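Local coordinates for 1-deoxy-D-xylulose 5-phosphate reductoisomerase (Zymomonas mobilis, PDB 1R0K), which catalyses the NADPH-dependent rearrangement and reduction of 1-deoxy-D-xylulose 5-phosphate to 2-C-methyl-D-erythritol 4-phosphate, using a divalent metal ion, at residues D150-A155 against I171-S176; Q158-H163 against F229-E234; S244-M249 against M295-P300. All coordinates share one frame; numbering follows the deposited sequence.

Contact 1 of 3, residues D150-A155 against I171-S176; sequences DSEHNA and IIITAS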
ATOM      1  N   ASP B 150       5.276  -9.790 -12.806  1.00 13.34           N
ATOM      2  CA  ASP B 150       5.440  -8.469 -13.398  1.00 12.68           C
ATOM      3  C   ASP B 150       5.078  -7.320 -12.450  1.00 11.70           C
ATOM      4  O   ASP B 150       4.198  -7.447 -11.604  1.00 10.31           O
ATOM      5  CB  ASP B 150       4.664  -8.394 -14.716  1.00 13.87           C
ATOM      6  CG  ASP B 150       5.251  -9.315 -15.783  1.00 20.70           C
ATOM      7  OD1 ASP B 150       6.428  -9.722 -15.638  1.00 22.42           O
ATOM      8  OD2 ASP B 150       4.552  -9.629 -16.768  1.00 23.70           O
ATOM      9  N   SER B 151       5.775  -6.199 -12.616  1.00  9.72           N
ATOM     10  CA  SER B 151       5.620  -5.021 -11.761  1.00 10.17           C
ATOM     11  C   SER B 151       4.235  -4.562 -11.357  1.00 10.09           C
ATOM     12  O   SER B 151       3.968  -4.392 -10.172  1.00 10.35           O
ATOM     13  CB  SER B 151       6.360  -3.829 -12.369  1.00 12.42           C
ATOM     14  OG  SER B 151       7.746  -4.093 -12.428  1.00 19.46           O
ATOM     15  N   GLU B 152       3.361  -4.333 -12.327  1.00  8.10           N
ATOM     16  CA  GLU B 152       2.019  -3.873 -12.013  1.00  9.50           C
ATOM     17  C   GLU B 152       1.187  -4.931 -11.298  1.00  9.97           C
ATOM     18  O   GLU B 152       0.501  -4.644 -10.315  1.00 11.60           O
ATOM     19  CB  GLU B 152       1.291  -3.448 -13.290  1.00 10.57           C
ATOM     20  CG  GLU B 152       1.874  -2.228 -14.001  1.00 12.62           C
ATOM     21  CD  GLU B 152       3.099  -2.539 -14.845  1.00 11.67           C
ATOM     22  OE1 GLU B 152       3.358  -3.728 -15.143  1.00 11.61           O
ATOM     23  OE2 GLU B 152       3.796  -1.579 -15.226  1.00 10.64           O
ATOM     24  N   HIS B 153       1.241  -6.158 -11.799  1.00 10.62           N
ATOM     25  CA  HIS B 153       0.466  -7.232 -11.203  1.00  9.84           C
ATOM     26  C   HIS B 153       0.919  -7.560  -9.800  1.00  9.32           C
ATOM     27  O   HIS B 153       0.088  -7.817  -8.930  1.00  6.36           O
ATOM     28  CB  HIS B 153       0.538  -8.478 -12.079  1.00  9.19           C
ATOM     29  CG  HIS B 153       0.018  -8.260 -13.461  1.00 11.11           C
ATOM     30  ND1 HIS B 153       0.590  -8.839 -14.574  1.00 11.49           N
ATOM     31  CD2 HIS B 153      -1.007  -7.499 -13.915  1.00 10.12           C
ATOM     32  CE1 HIS B 153      -0.060  -8.443 -15.654  1.00 11.86           C
ATOM     33  NE2 HIS B 153      -1.033  -7.630 -15.281  1.00 10.34           N
ATOM     34  N   ASN B 154       2.232  -7.563  -9.574  1.00  7.78           N
ATOM     35  CA  ASN B 154       2.747  -7.876  -8.246  1.00  8.84           C
ATOM     36  C   ASN B 154       2.367  -6.754  -7.284  1.00  7.08           C
ATOM     37  O   ASN B 154       2.037  -7.004  -6.122  1.00  7.83           O
ATOM     38  CB  ASN B 154       4.270  -8.059  -8.290  1.00  6.95           C
ATOM     39  CG  ASN B 154       4.829  -8.540  -6.971  1.00  9.77           C
ATOM     40  OD1 ASN B 154       5.223  -7.742  -6.120  1.00 10.96           O
ATOM     41  ND2 ASN B 154       4.840  -9.858  -6.780  1.00  9.23           N
ATOM     42  N   ALA B 155       2.395  -5.521  -7.783  1.00  7.59           N
ATOM     43  CA  ALA B 155       2.032  -4.358  -6.980  1.00  9.53           C
ATOM     44  C   ALA B 155       0.563  -4.476  -6.583  1.00  9.77           C
ATOM     45  O   ALA B 155       0.192  -4.216  -5.436  1.00  8.12           O
ATOM     46  CB  ALA B 155       2.255  -3.079  -7.783  1.00 11.71           C
ATOM     47  N   ILE B 171      -9.257  -0.909  -9.182  1.00 11.89           N
ATOM     48  CA  ILE B 171      -7.853  -1.285  -9.290  1.00 12.18           C
ATOM     49  C   ILE B 171      -7.283  -0.314 -10.318  1.00 11.84           C
ATOM     50  O   ILE B 171      -7.798  -0.194 -11.433  1.00 13.08           O
ATOM     51  CB  ILE B 171      -7.664  -2.737  -9.792  1.00 13.00           C
ATOM     52  CG1 ILE B 171      -8.030  -3.723  -8.679  1.00 13.84           C
ATOM     53  CG2 ILE B 171      -6.224  -2.948 -10.259  1.00 10.43           C
ATOM     54  CD1 ILE B 171      -7.800  -5.182  -9.039  1.00 15.56           C
ATOM     55  N   ILE B 172      -6.231   0.391  -9.927  1.00  9.67           N
ATOM     56  CA  ILE B 172      -5.604   1.367 -10.800  1.00  9.02           C
ATOM     57  C   ILE B 172      -4.290   0.824 -11.330  1.00  8.79           C
ATOM     58  O   ILE B 172      -3.346   0.612 -10.574  1.00  8.98           O
ATOM     59  CB  ILE B 172      -5.316   2.674 -10.048  1.00  8.98           C
ATOM     60  CG1 ILE B 172      -6.591   3.175  -9.369  1.00 11.51           C
ATOM     61  CG2 ILE B 172      -4.767   3.721 -11.011  1.00  9.53           C
ATOM     62  CD1 ILE B 172      -6.348   4.343  -8.435  1.00  8.37           C
ATOM     63  N   ILE B 173      -4.243   0.570 -12.630  1.00  9.38           N
ATOM     64  CA  ILE B 173      -3.026   0.087 -13.245  1.00 10.08           C
ATOM     65  C   ILE B 173      -2.288   1.333 -13.713  1.00  9.50           C
ATOM     66  O   ILE B 173      -2.763   2.055 -14.587  1.00  9.54           O
ATOM     67  CB  ILE B 173      -3.314  -0.814 -14.458  1.00  9.57           C
ATOM     68  CG1 ILE B 173      -4.206  -1.982 -14.041  1.00  9.57           C
ATOM     69  CG2 ILE B 173      -2.005  -1.328 -15.044  1.00 10.70           C
ATOM     70  CD1 ILE B 173      -4.604  -2.878 -15.197  1.00  7.63           C
ATOM     71  N   THR B 174      -1.142   1.608 -13.106  1.00 11.19           N
ATOM     72  CA  THR B 174      -0.366   2.772 -13.505  1.00 10.26           C
ATOM     73  C   THR B 174       0.348   2.465 -14.811  1.00 10.95           C
ATOM     74  O   THR B 174       0.661   1.309 -15.099  1.00 10.72           O
ATOM     75  CB  THR B 174       0.646   3.165 -12.422  1.00  9.70           C
ATOM     76  OG1 THR B 174       1.378   2.007 -11.999  1.00 10.44           O
ATOM     77  CG2 THR B 174      -0.083   3.780 -11.230  1.00  9.76           C
ATOM     78  N   ALA B 175       0.590   3.505 -15.605  1.00  9.39           N
ATOM     79  CA  ALA B 175       1.236   3.352 -16.900  1.00  9.55           C
ATOM     80  C   ALA B 175       2.157   4.531 -17.150  1.00  9.94           C
ATOM     81  O   ALA B 175       1.769   5.674 -16.924  1.00  9.65           O
ATOM     82  CB  ALA B 175       0.179   3.286 -18.009  1.00  8.54           C
ATOM     83  N   SER B 176       3.373   4.255 -17.614  1.00 10.54           N
ATOM     84  CA  SER B 176       4.326   5.317 -17.901  1.00 11.92           C
ATOM     85  C   SER B 176       3.771   6.174 -19.025  1.00 12.57           C
ATOM     86  O   SER B 176       4.010   7.379 -19.076  1.00 14.30           O
ATOM     87  CB  SER B 176       5.667   4.734 -18.352  1.00 12.35           C
ATOM     88  OG  SER B 176       5.534   4.111 -19.619  1.00 12.73           O
TER
HETATM   89  O   HOH W   1       3.683   1.138 -13.959  1.00 28.96           O
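Glu152 reaches from the first turn of helix 151-159 across to Ile173 and Thr174 on strand 168-175, and its aliphatic part, not its charge, does the direct touching. The CG methylene stands 4.1 Å from Ile173 CG2, and the two side chains meet at about a right angle, so that between these two residues one methylene meets one methyl. The same CG lies 3.9 Å from the carbonyl oxygen Thr174 O. With CG anti to its own carbonyl carbon (chi1 -66°), the glutamate leaves the helix toward the strand; a bend at chi2 (80°) turns the carboxylate past Ile173 toward the C-terminal end of the strand, where OE2 meets a water. On the strand, the CG2 branch of Ile173, anti to the backbone N, is the one turned to Glu152 CG.

The site illustrates how a substrate and metal pocket can be built where a helix start faces a strand end: Asp150, at the N-cap position, and Glu152 are predicted manganese ligands, and Ser151, Glu152 and Ser176 are predicted to bind the substrate. Polar contact between the segments runs through that one water, which donates to Glu152 OE2 at 3.0 Å and to Thr174 OG1 at 3.1 Å. Both acceptors have further partners. Glu152 OE2 forms a salt bridge with Lys218, whose NZ also bonds to Thr174 O, and Thr174 OG1 is hydrogen-bonded to Ile246 O. Glu152 OE1 comes close to Glu221 OE1, another predicted metal ligand, a proximity consistent with a shared metal site. The helix that carries Glu152 begins with the backbone bonds Asn154 N to Asp150 O at 2.8 Å and Ala155 N to Ser151 O at 3.1 Å.

Contact 2 of 3, residues Q158-H163 against F229-E234; sequences QCFPHH and FQIPLE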
ATOM      1  N   GLN B 158       0.111  -7.173  -3.915  1.00  8.97           N
ATOM      2  CA  GLN B 158       0.528  -6.755  -2.574  1.00 10.07           C
ATOM      3  C   GLN B 158      -0.457  -5.798  -1.899  1.00  9.91           C
ATOM      4  O   GLN B 158      -0.398  -5.595  -0.695  1.00  9.02           O
ATOM      5  CB  GLN B 158       1.916  -6.099  -2.618  1.00 10.84           C
ATOM      6  CG  GLN B 158       3.051  -7.068  -2.965  1.00 10.88           C
ATOM      7  CD  GLN B 158       4.431  -6.470  -2.748  1.00 10.70           C
ATOM      8  OE1 GLN B 158       4.682  -5.814  -1.735  1.00 11.27           O
ATOM      9  NE2 GLN B 158       5.343  -6.713  -3.690  1.00  8.69           N
ATOM     10  N   CYS B 159      -1.360  -5.217  -2.682  1.00 10.75           N
ATOM     11  CA  CYS B 159      -2.351  -4.276  -2.164  1.00 11.81           C
ATOM     12  C   CYS B 159      -3.781  -4.814  -2.264  1.00 11.08           C
ATOM     13  O   CYS B 159      -4.728  -4.115  -1.908  1.00 12.68           O
ATOM     14  CB  CYS B 159      -2.288  -2.965  -2.954  1.00 11.17           C
ATOM     15  SG  CYS B 159      -0.677  -2.150  -2.976  1.00 14.33           S
ATOM     16  N   PHE B 160      -3.922  -6.048  -2.738  1.00 13.75           N
ATOM     17  CA  PHE B 160      -5.223  -6.690  -2.963  1.00 13.12           C
ATOM     18  C   PHE B 160      -5.789  -7.490  -1.789  1.00 14.45           C
ATOM     19  O   PHE B 160      -5.066  -8.210  -1.108  1.00 15.75           O
ATOM     20  CB  PHE B 160      -5.105  -7.614  -4.186  1.00 15.16           C
ATOM     21  CG  PHE B 160      -6.424  -8.079  -4.741  1.00 13.66           C
ATOM     22  CD1 PHE B 160      -7.143  -7.276  -5.621  1.00 14.65           C
ATOM     23  CD2 PHE B 160      -6.948  -9.323  -4.386  1.00 15.40           C
ATOM     24  CE1 PHE B 160      -8.371  -7.702  -6.146  1.00 14.81           C
ATOM     25  CE2 PHE B 160      -8.173  -9.761  -4.902  1.00 15.29           C
ATOM     26  CZ  PHE B 160      -8.888  -8.945  -5.786  1.00 12.68           C
ATOM     27  N   PRO B 161      -7.105  -7.382  -1.545  1.00 14.26           N
ATOM     28  CA  PRO B 161      -7.710  -8.132  -0.439  1.00 15.07           C
ATOM     29  C   PRO B 161      -8.024  -9.559  -0.894  1.00 16.85           C
ATOM     30  O   PRO B 161      -9.133  -9.854  -1.337  1.00 16.45           O
ATOM     31  CB  PRO B 161      -8.974  -7.335  -0.141  1.00 14.76           C
ATOM     32  CG  PRO B 161      -9.407  -6.913  -1.519  1.00 13.46           C
ATOM     33  CD  PRO B 161      -8.088  -6.477  -2.168  1.00 14.64           C
ATOM     34  N   HIS B 162      -7.039 -10.441  -0.790  1.00 18.68           N
ATOM     35  CA  HIS B 162      -7.218 -11.831  -1.199  1.00 22.84           C
ATOM     36  C   HIS B 162      -8.327 -12.486  -0.373  1.00 23.44           C
ATOM     37  O   HIS B 162      -8.395 -12.299   0.837  1.00 24.94           O
ATOM     38  CB  HIS B 162      -5.904 -12.601  -1.018  1.00 25.06           C
ATOM     39  CG  HIS B 162      -4.714 -11.915  -1.622  1.00 25.89           C
ATOM     40  ND1 HIS B 162      -4.608 -11.659  -2.972  1.00 26.64           N
ATOM     41  CD2 HIS B 162      -3.597 -11.402  -1.052  1.00 27.01           C
ATOM     42  CE1 HIS B 162      -3.479 -11.013  -3.208  1.00 26.81           C
ATOM     43  NE2 HIS B 162      -2.848 -10.844  -2.060  1.00 26.97           N
ATOM     44  N   HIS B 163      -9.199 -13.243  -1.031  1.00 26.13           N
ATOM     45  CA  HIS B 163     -10.299 -13.927  -0.347  1.00 26.51           C
ATOM     46  C   HIS B 163     -11.429 -12.973   0.057  1.00 25.52           C
ATOM     47  O   HIS B 163     -12.390 -13.380   0.716  1.00 23.53           O
ATOM     48  CB  HIS B 163      -9.771 -14.662   0.894  1.00 31.00           C
ATOM     49  CG  HIS B 163      -8.630 -15.586   0.604  1.00 32.71           C
ATOM     50  ND1 HIS B 163      -7.494 -15.630   1.385  1.00 35.49           N
ATOM     51  CD2 HIS B 163      -8.442 -16.492  -0.384  1.00 35.19           C
ATOM     52  CE1 HIS B 163      -6.654 -16.520   0.888  1.00 35.42           C
ATOM     53  NE2 HIS B 163      -7.205 -17.058  -0.186  1.00 35.78           N
ATOM     54  N   PHE B 229      -7.145 -11.146 -10.840  1.00  8.34           N
ATOM     55  CA  PHE B 229      -7.905 -10.651  -9.713  1.00 14.95           C
ATOM     56  C   PHE B 229      -9.408 -10.880  -9.698  1.00 16.23           C
ATOM     57  O   PHE B 229     -10.070 -10.623  -8.697  1.00 16.96           O
ATOM     58  CB  PHE B 229      -7.516  -9.186  -9.511  1.00 13.51           C
ATOM     59  CG  PHE B 229      -6.027  -9.009  -9.363  1.00 10.20           C
ATOM     60  CD1 PHE B 229      -5.368  -9.522  -8.247  1.00 11.69           C
ATOM     61  CD2 PHE B 229      -5.269  -8.459 -10.389  1.00 11.76           C
ATOM     62  CE1 PHE B 229      -3.972  -9.501  -8.161  1.00 11.36           C
ATOM     63  CE2 PHE B 229      -3.871  -8.431 -10.318  1.00 10.03           C
ATOM     64  CZ  PHE B 229      -3.221  -8.954  -9.204  1.00 11.28           C
ATOM     65  N   GLN B 230      -9.938 -11.373 -10.807  1.00 20.00           N
ATOM     66  CA  GLN B 230     -11.350 -11.725 -10.887  1.00 21.29           C
ATOM     67  C   GLN B 230     -12.380 -10.704 -10.408  1.00 21.25           C
ATOM     68  O   GLN B 230     -13.352 -11.072  -9.749  1.00 23.50           O
ATOM     69  CB  GLN B 230     -11.561 -13.039 -10.127  1.00 24.92           C
ATOM     70  CG  GLN B 230     -10.624 -14.163 -10.565  1.00 29.95           C
ATOM     71  CD  GLN B 230     -11.069 -14.849 -11.850  1.00 33.40           C
ATOM     72  OE1 GLN B 230     -12.049 -15.595 -11.859  1.00 35.41           O
ATOM     73  NE2 GLN B 230     -10.351 -14.597 -12.940  1.00 31.58           N
ATOM     74  N   ILE B 231     -12.176  -9.429 -10.709  1.00 20.62           N
ATOM     75  CA  ILE B 231     -13.164  -8.426 -10.329  1.00 20.25           C
ATOM     76  C   ILE B 231     -13.734  -7.863 -11.628  1.00 19.26           C
ATOM     77  O   ILE B 231     -13.108  -7.971 -12.682  1.00 18.93           O
ATOM     78  CB  ILE B 231     -12.561  -7.265  -9.485  1.00 20.57           C
ATOM     79  CG1 ILE B 231     -11.564  -6.459 -10.310  1.00 19.22           C
ATOM     80  CG2 ILE B 231     -11.909  -7.817  -8.218  1.00 20.06           C
ATOM     81  CD1 ILE B 231     -11.098  -5.195  -9.612  1.00 18.43           C
ATOM     82  N   PRO B 232     -14.938  -7.274 -11.576  1.00 19.41           N
ATOM     83  CA  PRO B 232     -15.586  -6.701 -12.762  1.00 18.53           C
ATOM     84  C   PRO B 232     -14.672  -5.754 -13.539  1.00 18.34           C
ATOM     85  O   PRO B 232     -13.995  -4.910 -12.953  1.00 17.38           O
ATOM     86  CB  PRO B 232     -16.796  -5.978 -12.174  1.00 17.71           C
ATOM     87  CG  PRO B 232     -17.154  -6.844 -11.011  1.00 18.86           C
ATOM     88  CD  PRO B 232     -15.801  -7.127 -10.390  1.00 18.91           C
ATOM     89  N   LEU B 233     -14.670  -5.893 -14.861  1.00 17.86           N
ATOM     90  CA  LEU B 233     -13.841  -5.062 -15.726  1.00 18.71           C
ATOM     91  C   LEU B 233     -14.021  -3.566 -15.477  1.00 18.04           C
ATOM     92  O   LEU B 233     -13.054  -2.806 -15.515  1.00 15.60           O
ATOM     93  CB  LEU B 233     -14.142  -5.371 -17.195  1.00 21.79           C
ATOM     94  CG  LEU B 233     -13.342  -4.565 -18.223  1.00 25.40           C
ATOM     95  CD1 LEU B 233     -11.859  -4.914 -18.104  1.00 26.14           C
ATOM     96  CD2 LEU B 233     -13.845  -4.872 -19.628  1.00 26.29           C
ATOM     97  N   GLU B 234     -15.254  -3.139 -15.224  1.00 17.77           N
ATOM     98  CA  GLU B 234     -15.520  -1.724 -14.981  1.00 19.57           C
ATOM     99  C   GLU B 234     -14.794  -1.170 -13.756  1.00 17.82           C
ATOM    100  O   GLU B 234     -14.714   0.046 -13.577  1.00 17.51           O
ATOM    101  CB  GLU B 234     -17.028  -1.469 -14.850  1.00 23.18           C
ATOM    102  CG  GLU B 234     -17.853  -2.673 -14.430  1.00 29.19           C
ATOM    103  CD  GLU B 234     -17.845  -3.769 -15.483  1.00 32.12           C
ATOM    104  OE1 GLU B 234     -17.999  -3.447 -16.681  1.00 36.99           O
ATOM    105  OE2 GLU B 234     -17.692  -4.951 -15.117  1.00 35.85           O
TER
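Phe160 lays its ring against Phe229 and Ile231 in mostly apolar packing, aromatic on aromatic and aliphatic on aromatic, with one approach of the ring edge to a backbone oxygen. In the aromatic pair the ring centroids are 5.1 Å apart and the planes are inclined at 42°, an oblique meeting. Phe229 CD1 sits over the centre of the Phe160 ring, 3.9 Å from both Phe160 CG and Phe160 CD1. The two side chains run past each other in opposite directions, which brings the far end of Phe160 back over the base of Phe229. With CG anti to the backbone N (chi1 -166°), the Phe160 ring is carried away from its own N and toward the turn at 229-231.

The aliphatic contacts gather at that far end. Phe160 CE1 is 3.8 Å from Phe229 CB, and Ile231 adds its CG2 methyl at the ring edge, near the ring plane, with CG2 4.0 Å from Phe160 CZ. Pro161 CD lies over the opposite face of the Phe160 ring, toward the rim; Pro161 is also the centre of an inverse gamma turn.

The backbone contributes separately: Phe160 CZ lies 3.6 Å from Phe229 O, a van der Waals contact.

The contact joins the exits of two helices, 151-159 and 216-229, with Gln230 leaving the latter at positive phi. Strand 168-175 lies alongside: Val168 touches Phe160, Pro161 and Ile231, and Ile171 also packs on Ile231. Farther along, Leu233 rests on helix 307-317, just before strand 236-240 begins.

Contact 3 of 3, residues S244-M249 against M295-P300; sequences SVIHSM and MDFEAP
Met295 can be followed outward from its strand into a hydrophobic pocket formed by Val245, Ile246 and Phe297. The bond from CA to CB is directed toward 244-249, and with CG anti to the carbonyl carbon (chi1 -82°) the chain then runs extended. CB itself makes no close contact across; CG is the first atom to do so, 3.7 Å from Val245 CG2. SD lies 3.8 Å from Ile246 CD1, where the two side chains meet at about a right angle, and 3.9 Å from Val245 CG2. The terminal CE closes on that same Val245 methyl at 3.6 Å, so one branch of the valine is lined by three successive atoms of the methionine. Ile246 CD1 is shared: beside the sulfur it also meets the edge of the Phe297 ring, near the ring plane, 3.7 Å from CZ. An alanine in place of Met295 would probably open a gap beside Val245 CG2 and take the sulfur from Ile246 CD1, which would keep Phe297 CZ.

The contact ties strand 246-252 of the mixed four-stranded sheet to strand 294-296 at the dimer interface. Met295 and Asp296 pair in an antiparallel ladder with a strand of the second subunit, and Phe297 stacks on His241 of its own chain and meets Phe289 of that subunit. On the sheet side, Ile246 packs against Ala259 and Ile261 of strand 257-261.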
ATOM      1  N   SER B 244       6.620   6.195 -13.071  1.00 12.11           N
ATOM      2  CA  SER B 244       6.471   4.759 -12.854  1.00 13.64           C
ATOM      3  C   SER B 244       7.055   4.293 -11.523  1.00 12.91           C
ATOM      4  O   SER B 244       7.636   3.205 -11.445  1.00 12.62           O
ATOM      5  CB  SER B 244       7.133   3.970 -13.994  1.00 13.40           C
ATOM      6  OG  SER B 244       6.492   4.223 -15.231  1.00 20.45           O
ATOM      7  N   VAL B 245       6.921   5.109 -10.479  1.00 12.74           N
ATOM      8  CA  VAL B 245       7.430   4.721  -9.165  1.00 11.32           C
ATOM      9  C   VAL B 245       6.292   4.062  -8.403  1.00 11.61           C
ATOM     10  O   VAL B 245       6.511   3.130  -7.630  1.00 10.16           O
ATOM     11  CB  VAL B 245       8.001   5.925  -8.376  1.00 13.77           C
ATOM     12  CG1 VAL B 245       9.395   6.249  -8.896  1.00 15.35           C
ATOM     13  CG2 VAL B 245       7.100   7.133  -8.519  1.00 13.00           C
ATOM     14  N   ILE B 246       5.074   4.554  -8.611  1.00  9.85           N
ATOM     15  CA  ILE B 246       3.914   3.908  -8.006  1.00  9.83           C
ATOM     16  C   ILE B 246       3.635   2.847  -9.065  1.00 10.70           C
ATOM     17  O   ILE B 246       3.318   3.169 -10.220  1.00 10.19           O
ATOM     18  CB  ILE B 246       2.705   4.859  -7.866  1.00 11.54           C
ATOM     19  CG1 ILE B 246       3.014   5.919  -6.803  1.00 12.57           C
ATOM     20  CG2 ILE B 246       1.455   4.061  -7.494  1.00  8.52           C
ATOM     21  CD1 ILE B 246       1.869   6.866  -6.502  1.00 12.16           C
ATOM     22  N   HIS B 247       3.783   1.589  -8.676  1.00 10.04           N
ATOM     23  CA  HIS B 247       3.631   0.474  -9.600  1.00 10.98           C
ATOM     24  C   HIS B 247       2.205  -0.005  -9.878  1.00 10.18           C
ATOM     25  O   HIS B 247       1.993  -0.779 -10.810  1.00 10.27           O
ATOM     26  CB  HIS B 247       4.536  -0.663  -9.124  1.00  9.91           C
ATOM     27  CG  HIS B 247       5.986  -0.280  -9.083  1.00 10.10           C
ATOM     28  ND1 HIS B 247       6.834  -0.666  -8.067  1.00 10.29           N
ATOM     29  CD2 HIS B 247       6.728   0.481  -9.925  1.00  9.86           C
ATOM     30  CE1 HIS B 247       8.035  -0.156  -8.282  1.00 12.13           C
ATOM     31  NE2 HIS B 247       7.997   0.543  -9.401  1.00 11.89           N
ATOM     32  N   SER B 248       1.255   0.482  -9.078  1.00 10.14           N
ATOM     33  CA  SER B 248      -0.185   0.216  -9.200  1.00  9.73           C
ATOM     34  C   SER B 248      -0.889   0.354  -7.855  1.00  9.41           C
ATOM     35  O   SER B 248      -0.245   0.385  -6.808  1.00  9.18           O
ATOM     36  CB  SER B 248      -0.481  -1.152  -9.825  1.00  8.59           C
ATOM     37  OG  SER B 248      -0.428  -1.049 -11.243  1.00 12.00           O
ATOM     38  N   MET B 249      -2.215   0.444  -7.876  1.00  9.80           N
ATOM     39  CA  MET B 249      -2.943   0.644  -6.632  1.00  8.96           C
ATOM     40  C   MET B 249      -4.293  -0.056  -6.574  1.00 10.55           C
ATOM     41  O   MET B 249      -4.847  -0.467  -7.600  1.00  8.31           O
ATOM     42  CB  MET B 249      -3.156   2.145  -6.418  1.00  9.74           C
ATOM     43  CG  MET B 249      -1.926   2.998  -6.680  1.00 10.58           C
ATOM     44  SD  MET B 249      -2.243   4.771  -6.453  1.00 12.64           S
ATOM     45  CE  MET B 249      -2.482   5.296  -8.136  1.00 14.67           C
ATOM     46  N   MET B 295       6.034  13.526  -8.523  1.00 17.33           N
ATOM     47  CA  MET B 295       5.304  12.459  -9.210  1.00 16.80           C
ATOM     48  C   MET B 295       4.197  13.120 -10.028  1.00 16.90           C
ATOM     49  O   MET B 295       3.527  14.026  -9.542  1.00 16.76           O
ATOM     50  CB  MET B 295       4.663  11.491  -8.205  1.00 15.41           C
ATOM     51  CG  MET B 295       5.587  10.425  -7.644  1.00 15.65           C
ATOM     52  SD  MET B 295       4.719   9.407  -6.443  1.00 17.97           S
ATOM     53  CE  MET B 295       6.088   8.786  -5.445  1.00 15.21           C
ATOM     54  N   ASP B 296       4.013  12.673 -11.267  1.00 15.39           N
ATOM     55  CA  ASP B 296       2.975  13.224 -12.132  1.00 14.93           C
ATOM     56  C   ASP B 296       1.910  12.191 -12.475  1.00 13.51           C
ATOM     57  O   ASP B 296       2.201  11.003 -12.577  1.00 15.38           O
ATOM     58  CB  ASP B 296       3.590  13.745 -13.430  1.00 15.89           C
ATOM     59  CG  ASP B 296       4.519  14.904 -13.200  1.00 16.40           C
ATOM     60  OD1 ASP B 296       4.033  15.945 -12.710  1.00 17.43           O
ATOM     61  OD2 ASP B 296       5.726  14.769 -13.501  1.00 15.59           O
ATOM     62  N   PHE B 297       0.679  12.659 -12.664  1.00 11.81           N
ATOM     63  CA  PHE B 297      -0.432  11.780 -13.014  1.00 14.27           C
ATOM     64  C   PHE B 297      -1.350  12.467 -14.021  1.00 13.69           C
ATOM     65  O   PHE B 297      -1.590  13.668 -13.932  1.00 14.89           O
ATOM     66  CB  PHE B 297      -1.249  11.404 -11.768  1.00 12.48           C
ATOM     67  CG  PHE B 297      -0.428  10.832 -10.656  1.00 14.09           C
ATOM     68  CD1 PHE B 297       0.151  11.669  -9.706  1.00 13.68           C
ATOM     69  CD2 PHE B 297      -0.213   9.460 -10.568  1.00 12.17           C
ATOM     70  CE1 PHE B 297       0.936  11.145  -8.682  1.00 14.91           C
ATOM     71  CE2 PHE B 297       0.570   8.924  -9.552  1.00 14.13           C
ATOM     72  CZ  PHE B 297       1.146   9.768  -8.604  1.00 15.43           C
ATOM     73  N   GLU B 298      -1.861  11.700 -14.978  1.00 13.28           N
ATOM     74  CA  GLU B 298      -2.759  12.238 -15.994  1.00 14.19           C
ATOM     75  C   GLU B 298      -3.634  11.114 -16.532  1.00 15.25           C
ATOM     76  O   GLU B 298      -3.310   9.934 -16.382  1.00 16.33           O
ATOM     77  CB  GLU B 298      -1.957  12.878 -17.136  1.00 13.58           C
ATOM     78  CG  GLU B 298      -1.155  11.888 -17.965  1.00 16.65           C
ATOM     79  CD  GLU B 298      -0.324  12.559 -19.045  1.00 19.28           C
ATOM     80  OE1 GLU B 298       0.686  13.210 -18.712  1.00 22.70           O
ATOM     81  OE2 GLU B 298      -0.681  12.440 -20.234  1.00 23.11           O
ATOM     82  N   ALA B 299      -4.745  11.477 -17.159  1.00 15.13           N
ATOM     83  CA  ALA B 299      -5.656  10.480 -17.700  1.00 16.02           C
ATOM     84  C   ALA B 299      -5.100   9.856 -18.970  1.00 15.86           C
ATOM     85  O   ALA B 299      -4.382  10.498 -19.732  1.00 16.27           O
ATOM     86  CB  ALA B 299      -7.018  11.114 -17.990  1.00 17.41           C
ATOM     87  N   PRO B 300      -5.406   8.578 -19.201  1.00 15.53           N
ATOM     88  CA  PRO B 300      -4.896   7.955 -20.420  1.00 15.00           C
ATOM     89  C   PRO B 300      -5.711   8.530 -21.581  1.00 15.16           C
ATOM     90  O   PRO B 300      -6.818   9.035 -21.378  1.00 15.34           O
ATOM     91  CB  PRO B 300      -5.169   6.474 -20.178  1.00 13.99           C
ATOM     92  CG  PRO B 300      -6.437   6.504 -19.376  1.00 15.40           C
ATOM     93  CD  PRO B 300      -6.165   7.611 -18.384  1.00 16.53           C
TER

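From the N terminus, the chain passes through the parallel Rossmann-type sheet before helix 151-159, where contacts 1 and 2 both begin. Contact 1 closes first, over a short connection of 15 residues, when strand 168-175 returns to the start of the helix. Contact 2 closes only after helix 216-229, so its segments alternate with those of contact 1 and the two cross; they also touch, through Ile171 against Ile231 and Phe160. Contact 3 follows in series, closing at strand 294-296 after 45 residues that include strand 257-261 and helix 267-275, and ties the mixed sheet to the dimer interface. Neighbouring strands 168-175 and 246-252 join contacts 1 and 3, whereas contacts 2 and 3 do not touch.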